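Local structure of lytic polysaccharide monooxygenase (Neurospora crassa, 4QI8) at residues 87-92 with 160-165. The protein probably cleaves the beta-1,4-glucosidic bonds of cellulose oxidatively, as a secreted copper-dependent monooxygenase of the AA9 family. Numbering follows the deposited sequence. Where two conformers were deposited one is given.
Sequences QDINSW and CAQLSI
I89 and Q162 bring the backbones closest, their CA atoms 7.2 Å apart, where the loop joining strands 76-82 and 99-104 lies against strand 155-166 of the AA9 beta-sandwich. The loop turns at D88, whose OD1 accepts from N90 N at 2.9 Å in an Asx turn, and S91 N reaches back to D88 O at 3.0 Å. Two neighbours in this turn meet one glutamine. With its CG1 anti to the backbone N (chi1 -177°), I89 extends CD1 to within 3.7 Å of Q162 CB, and the same methyl lies 3.8 Å from L163 O, a contact of van der Waals type. The stem of Q162 is straight beyond CG (chi2 -176°), which carries its amide past I89 to N90. There NE2 has two acceptors, N90 OD1 and T53 OG1, while OE1 accepts from R21 NE and A50 N, so both ends of this buried amide are bonded. A leucine in its place would probably leave N90 OD1 without this donor and the R21 guanidinium without this acceptor. The two amide planes are 42° apart, yet N90 OD1 sits near the plane of the Q162 amide, accepting from NE2 at 3.0 Å.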
ATOM      1  N   GLN A  87      21.901   1.116  -6.191  1.00 15.07           N
ATOM      2  CA  GLN A  87      21.486   0.272  -5.077  1.00 13.54           C
ATOM      3  C   GLN A  87      20.697  -0.923  -5.594  1.00 13.27           C
ATOM      4  O   GLN A  87      19.928  -0.815  -6.539  1.00 14.89           O
ATOM      5  CB  GLN A  87      20.636   1.072  -4.093  1.00 13.36           C
ATOM      6  CG  GLN A  87      21.385   2.207  -3.425  1.00 20.00           C
ATOM      7  CD  GLN A  87      22.568   1.721  -2.614  1.00 24.08           C
ATOM      8  OE1 GLN A  87      22.402   1.049  -1.597  1.00 26.70           O
ATOM      9  NE2 GLN A  87      23.772   2.052  -3.066  1.00 25.84           N
ATOM     10  N   ASP A  88      20.891  -2.062  -4.952  1.00 13.14           N
ATOM     11  CA  ASP A  88      20.188  -3.286  -5.297  1.00 11.91           C
ATOM     12  C   ASP A  88      18.857  -3.328  -4.567  1.00 10.72           C
ATOM     13  O   ASP A  88      18.826  -3.206  -3.354  1.00 11.40           O
ATOM     14  CB  ASP A  88      21.065  -4.452  -4.854  1.00 14.02           C
ATOM     15  CG  ASP A  88      20.542  -5.812  -5.293  1.00 16.29           C
ATOM     16  OD1 ASP A  88      19.318  -5.981  -5.484  1.00 16.84           O
ATOM     17  OD2 ASP A  88      21.379  -6.734  -5.419  1.00 19.22           O
ATOM     18  N   ILE A  89      17.770  -3.530  -5.300  1.00 10.57           N
ATOM     19  CA  ILE A  89      16.453  -3.568  -4.692  1.00 10.02           C
ATOM     20  C   ILE A  89      16.356  -4.585  -3.553  1.00  9.66           C
ATOM     21  O   ILE A  89      15.675  -4.317  -2.572  1.00 11.45           O
ATOM     22  CB  ILE A  89      15.362  -3.809  -5.745  1.00 11.31           C
ATOM     23  CG1 ILE A  89      13.978  -3.760  -5.083  1.00 11.84           C
ATOM     24  CG2 ILE A  89      15.582  -5.115  -6.482  1.00 11.35           C
ATOM     25  CD1 ILE A  89      12.856  -3.488  -6.025  1.00 12.80           C
ATOM     26  N   ASN A  90      17.049  -5.721  -3.649  1.00 10.25           N
ATOM     27  CA  ASN A  90      16.941  -6.737  -2.602  1.00  9.31           C
ATOM     28  C   ASN A  90      17.390  -6.208  -1.255  1.00 10.81           C
ATOM     29  O   ASN A  90      16.910  -6.653  -0.221  1.00 12.55           O
ATOM     30  CB  ASN A  90      17.784  -7.969  -2.928  1.00 10.18           C
ATOM     31  CG  ASN A  90      17.172  -8.852  -3.993  1.00  9.86           C
ATOM     32  OD1 ASN A  90      15.982  -8.776  -4.285  1.00 11.05           O
ATOM     33  ND2 ASN A  90      18.001  -9.711  -4.573  1.00 13.48           N
ATOM     34  N   SER A  91      18.312  -5.255  -1.269  0.95 10.41           N
ATOM     35  CA  SER A  91      18.904  -4.743  -0.040  0.55 13.40           C
ATOM     36  C   SER A  91      18.231  -3.450   0.448  1.00 12.74           C
ATOM     37  O   SER A  91      18.473  -3.008   1.566  0.81 17.67           O
ATOM     38  CB  SER A  91      20.409  -4.513  -0.244  0.55 15.36           C
ATOM     39  OG  SER A  91      21.085  -5.716  -0.617  0.55 14.66           O
ATOM     40  N   TRP A  92      17.388  -2.849  -0.384  1.00  9.92           N
ATOM     41  CA  TRP A  92      16.879  -1.506  -0.095  1.00  9.60           C
ATOM     42  C   TRP A  92      15.591  -1.550   0.722  1.00  9.72           C
ATOM     43  O   TRP A  92      14.595  -2.124   0.293  1.00 10.16           O
ATOM     44  CB  TRP A  92      16.648  -0.755  -1.398  1.00 11.09           C
ATOM     45  CG  TRP A  92      16.485   0.723  -1.248  1.00 10.23           C
ATOM     46  CD1 TRP A  92      17.436   1.623  -0.867  1.00 13.16           C
ATOM     47  CD2 TRP A  92      15.301   1.485  -1.504  1.00  9.40           C
ATOM     48  NE1 TRP A  92      16.921   2.898  -0.870  1.00 13.05           N
ATOM     49  CE2 TRP A  92      15.610   2.841  -1.257  1.00 10.86           C
ATOM     50  CE3 TRP A  92      14.014   1.159  -1.931  1.00  9.65           C
ATOM     51  CZ2 TRP A  92      14.677   3.860  -1.429  1.00 11.55           C
ATOM     52  CZ3 TRP A  92      13.092   2.172  -2.100  1.00 11.13           C
ATOM     53  CH2 TRP A  92      13.429   3.506  -1.863  1.00 10.84           C
ATOM     54  N   CYS A 160       4.806  -5.294   0.663  1.00  4.92           N
ATOM     55  CA  CYS A 160       5.542  -4.589  -0.379  1.00  5.09           C
ATOM     56  C   CYS A 160       6.090  -5.533  -1.433  1.00  5.18           C
ATOM     57  O   CYS A 160       6.742  -6.520  -1.114  1.00  5.83           O
ATOM     58  CB  CYS A 160       6.731  -3.835   0.201  1.00  6.31           C
ATOM     59  SG  CYS A 160       6.253  -2.474   1.265  1.00  5.89           S
ATOM     60  N   ALA A 161       5.842  -5.174  -2.690  1.00  5.67           N
ATOM     61  CA  ALA A 161       6.329  -5.910  -3.848  1.00  6.07           C
ATOM     62  C   ALA A 161       7.570  -5.268  -4.450  1.00  5.31           C
ATOM     63  O   ALA A 161       7.737  -4.051  -4.401  1.00  6.98           O
ATOM     64  CB  ALA A 161       5.238  -6.002  -4.899  1.00  6.83           C
ATOM     65  N   GLN A 162       8.434  -6.107  -5.011  1.00  6.07           N
ATOM     66  CA  GLN A 162       9.605  -5.656  -5.748  1.00  6.48           C
ATOM     67  C   GLN A 162       9.305  -5.650  -7.234  1.00  7.04           C
ATOM     68  O   GLN A 162       8.957  -6.689  -7.806  1.00  7.40           O
ATOM     69  CB  GLN A 162      10.827  -6.540  -5.445  1.00  7.23           C
ATOM     70  CG  GLN A 162      11.232  -6.474  -3.977  1.00  7.72           C
ATOM     71  CD  GLN A 162      12.491  -7.231  -3.596  1.00  8.27           C
ATOM     72  OE1 GLN A 162      12.819  -7.318  -2.406  1.00  8.27           O
ATOM     73  NE2 GLN A 162      13.215  -7.763  -4.584  1.00  9.54           N
ATOM     74  N   LEU A 163       9.447  -4.475  -7.844  1.00  6.81           N
ATOM     75  CA  LEU A 163       9.195  -4.265  -9.273  1.00  7.13           C
ATOM     76  C   LEU A 163      10.414  -3.715  -9.988  1.00  8.55           C
ATOM     77  O   LEU A 163      11.229  -2.997  -9.408  1.00  8.48           O
ATOM     78  CB  LEU A 163       8.065  -3.254  -9.501  1.00  8.17           C
ATOM     79  CG  LEU A 163       6.736  -3.498  -8.804  1.00  8.48           C
ATOM     80  CD1 LEU A 163       5.753  -2.408  -9.210  1.00  9.60           C
ATOM     81  CD2 LEU A 163       6.170  -4.881  -9.120  1.00  9.38           C
ATOM     82  N   SER A 164      10.511  -4.041 -11.269  1.00  8.54           N
ATOM     83  CA  SER A 164      11.393  -3.350 -12.200  1.00  9.97           C
ATOM     84  C   SER A 164      10.492  -2.666 -13.222  1.00 10.78           C
ATOM     85  O   SER A 164       9.876  -3.334 -14.047  1.00 11.09           O
ATOM     86  CB  SER A 164      12.338  -4.333 -12.876  1.00 12.43           C
ATOM     87  OG  SER A 164      13.112  -3.677 -13.859  1.00 14.87           O
ATOM     88  N   ILE A 165      10.382  -1.342 -13.124  1.00 10.68           N
ATOM     89  CA  ILE A 165       9.473  -0.583 -13.972  1.00 11.08           C
ATOM     90  C   ILE A 165      10.248  -0.100 -15.191  1.00 12.73           C
ATOM     91  O   ILE A 165      11.292   0.539 -15.065  1.00 13.71           O
ATOM     92  CB  ILE A 165       8.816   0.588 -13.210  1.00 11.56           C
ATOM     93  CG1 ILE A 165       7.942   0.030 -12.076  1.00 10.99           C
ATOM     94  CG2 ILE A 165       7.995   1.450 -14.163  1.00 13.55           C
ATOM     95  CD1 ILE A 165       7.201   1.077 -11.240  1.00 12.12           C
TER